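PDB 5U96: putative integrase, which probably binds DNA and carries out strand exchange as a serine integrase, whose coiled-coil domain, the part in this crystal, mediates interactions that set recombination directionality. Local coordinates for residues F18-Y21 with S25-V28. Numbering follows the deposited sequence.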
loop_
_atom_site.group_PDB
_atom_site.type_symbol
_atom_site.label_atom_id
_atom_site.label_comp_id
_atom_site.label_asym_id
_atom_site.label_seq_id
_atom_site.Cartn_x
_atom_site.Cartn_y
_atom_site.Cartn_z
ATOM N N PHE A 18 -7.221 3.810 -4.523
ATOM C CA PHE A 18 -8.657 3.590 -4.618
ATOM C C PHE A 18 -8.980 2.569 -5.702
ATOM O O PHE A 18 -9.970 1.845 -5.607
ATOM C CB PHE A 18 -9.408 4.890 -4.894
ATOM C CG PHE A 18 -10.887 4.785 -4.651
ATOM C CD1 PHE A 18 -11.415 5.034 -3.395
ATOM C CD2 PHE A 18 -11.749 4.414 -5.670
ATOM C CE1 PHE A 18 -12.772 4.929 -3.165
ATOM C CE2 PHE A 18 -13.107 4.307 -5.444
ATOM C CZ PHE A 18 -13.618 4.565 -4.189
ATOM N N ASP A 19 -8.137 2.509 -6.728
ATOM C CA ASP A 19 -8.341 1.578 -7.831
ATOM C C ASP A 19 -8.265 0.131 -7.352
ATOM O O ASP A 19 -8.735 -0.780 -8.032
ATOM C CB ASP A 19 -7.306 1.813 -8.932
ATOM C CG ASP A 19 -7.248 3.260 -9.380
ATOM O OD1 ASP A 19 -8.212 4.005 -9.109
ATOM O OD2 ASP A 19 -6.241 3.650 -10.005
ATOM N N LEU A 20 -7.667 -0.075 -6.183
ATOM C CA LEU A 20 -7.569 -1.409 -5.600
ATOM C C LEU A 20 -8.865 -1.784 -4.888
ATOM O O LEU A 20 -9.220 -2.961 -4.814
ATOM C CB LEU A 20 -6.388 -1.485 -4.629
ATOM C CG LEU A 20 -5.008 -1.220 -5.236
ATOM C CD1 LEU A 20 -3.930 -1.328 -4.168
ATOM C CD2 LEU A 20 -4.718 -2.174 -6.386
ATOM N N TYR A 21 -9.569 -0.785 -4.364
ATOM C CA TYR A 21 -10.874 -1.014 -3.754
ATOM C C TYR A 21 -11.895 -1.413 -4.817
ATOM O O TYR A 21 -12.674 -2.345 -4.620
ATOM C CB TYR A 21 -11.369 0.230 -3.010
ATOM C CG TYR A 21 -10.602 0.585 -1.753
ATOM C CD1 TYR A 21 -10.920 0.012 -0.530
ATOM C CD2 TYR A 21 -9.577 1.516 -1.788
ATOM C CE1 TYR A 21 -10.225 0.350 0.620
ATOM C CE2 TYR A 21 -8.879 1.861 -0.650
ATOM C CZ TYR A 21 -9.205 1.276 0.552
ATOM O OH TYR A 21 -8.506 1.623 1.685
ATOM N N SER A 25 -10.455 -6.930 -5.062
ATOM C CA SER A 25 -9.613 -7.882 -4.345
ATOM C C SER A 25 -8.896 -7.190 -3.186
ATOM O O SER A 25 -9.242 -6.067 -2.825
ATOM C CB SER A 25 -8.613 -8.536 -5.303
ATOM O OG SER A 25 -9.242 -9.554 -6.063
ATOM N N TYR A 26 -7.918 -7.879 -2.601
ATOM C CA TYR A 26 -7.157 -7.380 -1.454
ATOM C C TYR A 26 -8.023 -7.254 -0.204
ATOM O O TYR A 26 -9.250 -7.314 -0.271
ATOM C CB TYR A 26 -6.516 -6.022 -1.762
ATOM C CG TYR A 26 -5.600 -6.020 -2.961
ATOM C CD1 TYR A 26 -4.256 -6.326 -2.827
ATOM C CD2 TYR A 26 -6.076 -5.700 -4.225
ATOM C CE1 TYR A 26 -3.412 -6.323 -3.917
ATOM C CE2 TYR A 26 -5.237 -5.694 -5.322
ATOM C CZ TYR A 26 -3.905 -6.006 -5.161
ATOM O OH TYR A 26 -3.060 -6.002 -6.247
ATOM N N GLU A 27 -7.363 -7.080 0.938
ATOM C CA GLU A 27 -8.054 -6.841 2.198
ATOM C C GLU A 27 -8.130 -5.341 2.452
ATOM O O GLU A 27 -7.146 -4.621 2.283
ATOM C CB GLU A 27 -7.347 -7.546 3.355
ATOM C CG GLU A 27 -8.112 -7.484 4.668
ATOM C CD GLU A 27 -7.358 -8.119 5.819
ATOM O OE1 GLU A 27 -6.233 -8.614 5.596
ATOM O OE2 GLU A 27 -7.891 -8.120 6.949
ATOM N N VAL A 28 -9.303 -4.876 2.860
ATOM C CA VAL A 28 -9.561 -3.449 2.986
ATOM C C VAL A 28 -8.768 -2.835 4.138
ATOM O O VAL A 28 -8.419 -1.656 4.097
ATOM C CB VAL A 28 -11.063 -3.176 3.201
ATOM C CG1 VAL A 28 -11.893 -3.842 2.097
ATOM C CG2 VAL A 28 -11.495 -3.659 4.577
#
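L20 meets Y26 through a single methyl group. CD2 of L20 lies 3.7 Å from CE2 of Y26, with CZ and the hydroxyl oxygen OH of Y26 at 4.1 and 4.2 Å from CD2 of L20. The methyl approaches the ring obliquely, and the contact is apolar packing. Y26 CG is anti to its own carbonyl carbon (chi1 -57°), and the CB bond itself points at the helix; together they bring the CE2 side of the ring beside L20 CD2. On the other flank, Y21 reaches V28. Its CB bond starts away from the 25-28 segment, but the long ring brings CE1 to 4.4 Å from V28 CB. The Y21 hydroxyl makes no hydrogen bond to V28; its partner is D32 on helix 28-50. F18 CA lies in plane at the edge of the Y21 ring. L20 and Y21 also touch L31 of that helix, while Y21 of the second subunit packs on L20 and L31 of the second subunit packs on Y26. The contact thus spans the turn of the helical hairpin, from the end of helix 7-23 to the start of helix 28-50, where E27 takes the N-cap position. No hydrogen bond crosses between the two segments. Their fit rests on van der Waals packing, and the polar link from Y21 to D32 ties the first helix to the second.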